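Local coordinates for afamin (Homo sapiens, PDB 6FAK), which carries hydrophobic molecules in body fluids, binding vitamin E and keeping lipidated Wnt proteins soluble and active, at residues Phe549-Asn554 with Glu572-Gly577. Numbering follows the deposited sequence.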
ATOM      1  N   PHE A 549       3.507 -22.370 -21.258  1.00 31.62           N
ATOM      2  CA  PHE A 549       2.296 -21.670 -20.878  1.00 30.77           C
ATOM      3  C   PHE A 549       1.439 -21.307 -22.096  1.00 31.28           C
ATOM      4  O   PHE A 549       0.211 -21.463 -22.044  1.00 32.76           O
ATOM      5  CB  PHE A 549       2.646 -20.405 -20.103  1.00 30.42           C
ATOM      6  CG  PHE A 549       1.451 -19.606 -19.736  1.00 30.49           C
ATOM      7  CD1 PHE A 549       0.559 -20.084 -18.790  1.00 30.67           C
ATOM      8  CD2 PHE A 549       1.196 -18.404 -20.354  1.00 31.62           C
ATOM      9  CE1 PHE A 549      -0.570 -19.359 -18.424  1.00 30.88           C
ATOM     10  CE2 PHE A 549       0.078 -17.654 -19.977  1.00 33.27           C
ATOM     11  CZ  PHE A 549      -0.805 -18.149 -19.021  1.00 32.03           C
ATOM     12  N   THR A 550       2.057 -20.794 -23.154  1.00 30.90           N
ATOM     13  CA  THR A 550       1.292 -20.457 -24.342  1.00 32.78           C
ATOM     14  C   THR A 550       0.743 -21.709 -25.035  1.00 31.89           C
ATOM     15  O   THR A 550      -0.277 -21.608 -25.666  1.00 31.17           O
ATOM     16  CB  THR A 550       2.047 -19.646 -25.417  1.00 34.29           C
ATOM     17  OG1 THR A 550       3.085 -20.459 -26.020  1.00 34.13           O
ATOM     18  CG2 THR A 550       2.582 -18.389 -24.796  1.00 34.79           C
ATOM     19  N   ASN A 551       1.423 -22.850 -24.915  1.00 31.42           N
ATOM     20  CA  ASN A 551       0.866 -24.136 -25.401  1.00 32.13           C
ATOM     21  C   ASN A 551      -0.482 -24.462 -24.670  1.00 33.47           C
ATOM     22  O   ASN A 551      -1.536 -24.656 -25.296  1.00 32.99           O
ATOM     23  CB  ASN A 551       1.903 -25.227 -25.183  1.00 31.88           C
ATOM     24  CG  ASN A 551       1.603 -26.518 -25.938  1.00 32.47           C
ATOM     25  OD1 ASN A 551       0.463 -26.832 -26.249  1.00 32.70           O
ATOM     26  ND2 ASN A 551       2.624 -27.293 -26.157  1.00 32.09           N
ATOM     27  N   PHE A 552      -0.436 -24.470 -23.335  1.00 34.26           N
ATOM     28  CA  PHE A 552      -1.616 -24.668 -22.503  1.00 34.35           C
ATOM     29  C   PHE A 552      -2.714 -23.667 -22.845  1.00 36.31           C
ATOM     30  O   PHE A 552      -3.885 -24.047 -22.955  1.00 37.21           O
ATOM     31  CB  PHE A 552      -1.261 -24.564 -21.021  1.00 33.81           C
ATOM     32  CG  PHE A 552      -0.764 -25.819 -20.407  1.00 33.46           C
ATOM     33  CD1 PHE A 552      -1.634 -26.838 -20.083  1.00 34.66           C
ATOM     34  CD2 PHE A 552       0.568 -25.933 -20.019  1.00 33.82           C
ATOM     35  CE1 PHE A 552      -1.180 -27.984 -19.425  1.00 34.82           C
ATOM     36  CE2 PHE A 552       1.042 -27.075 -19.385  1.00 34.78           C
ATOM     37  CZ  PHE A 552       0.162 -28.107 -19.075  1.00 35.33           C
ATOM     38  N   ALA A 553      -2.336 -22.404 -23.057  1.00 39.48           N
ATOM     39  CA  ALA A 553      -3.298 -21.332 -23.384  1.00 40.84           C
ATOM     40  C   ALA A 553      -4.010 -21.576 -24.712  1.00 43.02           C
ATOM     41  O   ALA A 553      -5.235 -21.400 -24.813  1.00 40.27           O
ATOM     42  CB  ALA A 553      -2.631 -19.968 -23.424  1.00 37.98           C
ATOM     43  N   ASN A 554      -3.230 -21.931 -25.728  1.00 40.43           N
ATOM     44  CA  ASN A 554      -3.792 -22.288 -27.011  1.00 39.48           C
ATOM     45  C   ASN A 554      -4.763 -23.476 -26.876  1.00 38.32           C
ATOM     46  O   ASN A 554      -5.852 -23.421 -27.384  1.00 40.57           O
ATOM     47  CB  ASN A 554      -2.666 -22.573 -28.005  1.00 40.48           C
ATOM     48  CG  ASN A 554      -3.187 -22.802 -29.407  1.00 42.45           C
ATOM     49  OD1 ASN A 554      -3.933 -22.005 -29.927  1.00 46.18           O
ATOM     50  ND2 ASN A 554      -2.768 -23.859 -30.017  1.00 40.30           N
ATOM     51  N   GLU A 572      -5.556 -33.050 -25.451  1.00 63.69           N
ATOM     52  CA  GLU A 572      -4.746 -32.099 -26.238  1.00 62.82           C
ATOM     53  C   GLU A 572      -3.711 -31.280 -25.460  1.00 60.88           C
ATOM     54  O   GLU A 572      -2.834 -30.692 -26.087  1.00 56.11           O
ATOM     55  CB  GLU A 572      -5.667 -31.121 -26.987  1.00 61.39           C
ATOM     56  CG  GLU A 572      -6.677 -31.779 -27.917  1.00 66.41           C
ATOM     57  CD  GLU A 572      -6.045 -32.630 -29.008  1.00 67.38           C
ATOM     58  OE1 GLU A 572      -4.848 -32.474 -29.292  1.00 65.16           O
ATOM     59  OE2 GLU A 572      -6.760 -33.469 -29.575  1.00 70.23           O
ATOM     60  N   SER A 573      -3.819 -31.197 -24.126  1.00 56.75           N
ATOM     61  CA  SER A 573      -2.881 -30.358 -23.369  1.00 58.81           C
ATOM     62  C   SER A 573      -1.478 -30.963 -23.364  1.00 58.27           C
ATOM     63  O   SER A 573      -1.314 -32.159 -23.541  1.00 60.17           O
ATOM     64  CB  SER A 573      -3.366 -30.146 -21.933  1.00 59.65           C
ATOM     65  OG  SER A 573      -3.281 -31.347 -21.216  1.00 60.16           O
ATOM     66  N   PRO A 574      -0.455 -30.138 -23.169  1.00 59.20           N
ATOM     67  CA  PRO A 574       0.864 -30.750 -23.032  1.00 62.16           C
ATOM     68  C   PRO A 574       0.987 -31.520 -21.721  1.00 65.80           C
ATOM     69  O   PRO A 574       0.276 -31.222 -20.752  1.00 63.74           O
ATOM     70  CB  PRO A 574       1.825 -29.560 -23.093  1.00 63.65           C
ATOM     71  CG  PRO A 574       1.006 -28.355 -22.916  1.00 60.38           C
ATOM     72  CD  PRO A 574      -0.396 -28.675 -23.279  1.00 61.35           C
ATOM     73  N   LYS A 575       1.835 -32.543 -21.712  1.00 67.99           N
ATOM     74  CA  LYS A 575       2.108 -33.286 -20.489  1.00 75.77           C
ATOM     75  C   LYS A 575       3.254 -32.575 -19.772  1.00 80.93           C
ATOM     76  O   LYS A 575       4.196 -32.097 -20.415  1.00 82.83           O
ATOM     77  CB  LYS A 575       2.398 -34.774 -20.777  1.00 87.52           C
ATOM     78  CG  LYS A 575       3.857 -35.187 -20.924  1.00 96.85           C
ATOM     79  CD  LYS A 575       3.966 -36.705 -21.048  1.00104.29           C
ATOM     80  CE  LYS A 575       5.365 -37.202 -20.728  1.00111.51           C
ATOM     81  NZ  LYS A 575       6.381 -36.633 -21.654  1.00118.21           N
ATOM     82  N   ILE A 576       3.154 -32.473 -18.451  1.00 74.60           N
ATOM     83  CA  ILE A 576       4.225 -31.875 -17.644  1.00 80.68           C
ATOM     84  C   ILE A 576       4.806 -32.834 -16.604  1.00 86.78           C
ATOM     85  O   ILE A 576       5.637 -32.437 -15.789  1.00 90.35           O
ATOM     86  CB  ILE A 576       3.770 -30.549 -17.006  1.00 77.08           C
ATOM     87  CG1 ILE A 576       2.446 -30.715 -16.268  1.00 70.07           C
ATOM     88  CG2 ILE A 576       3.648 -29.498 -18.093  1.00 80.73           C
ATOM     89  CD1 ILE A 576       1.993 -29.494 -15.505  1.00 67.88           C
ATOM     90  N   GLY A 577       4.419 -34.107 -16.679  1.00 87.52           N
ATOM     91  CA  GLY A 577       4.847 -35.100 -15.715  1.00 88.92           C
ATOM     92  C   GLY A 577       6.068 -35.860 -16.187  1.00 95.66           C
ATOM     93  O   GLY A 577       6.282 -36.042 -17.396  1.00 95.42           O
TER
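F552 sets its CG anti to its own carbonyl carbon (chi1 -85°), and the ring that follows meets P574 from helix 542-560, while N551, its CG anti to the backbone N (chi1 -166°), meets the same proline tip to tip. P574 CG stands 3.7 Å from the centroid of the F552 ring, 10° off the normal, a CH-pi contact over the face. A proline suits this place because its rigid, compact ring offers aliphatic C-H groups to an aromatic face. The nearest approach of N551 is its CG to P574 CG, 3.6 Å. At the edge of the ring, near its plane, lies I576 CG2, 3.8 Å from F552 CE2; a beta-branched isoleucine suits the spot because its side chain can touch several partners, here also L548 and L533. Beyond the two segments, F529 of helix 521-536 meets F552 edge-to-face. An alanine in place of F552 would probably open a gap between P574 and I576 and leave the proline C-H without its aromatic partner. No hydrogen bond joins the two segments; across this contact dispersion and the weak CH-pi attraction probably join the loop after helix 565-572 to helix 542-560 in the third albumin domain, which suggests a fit of shape more than of polar direction.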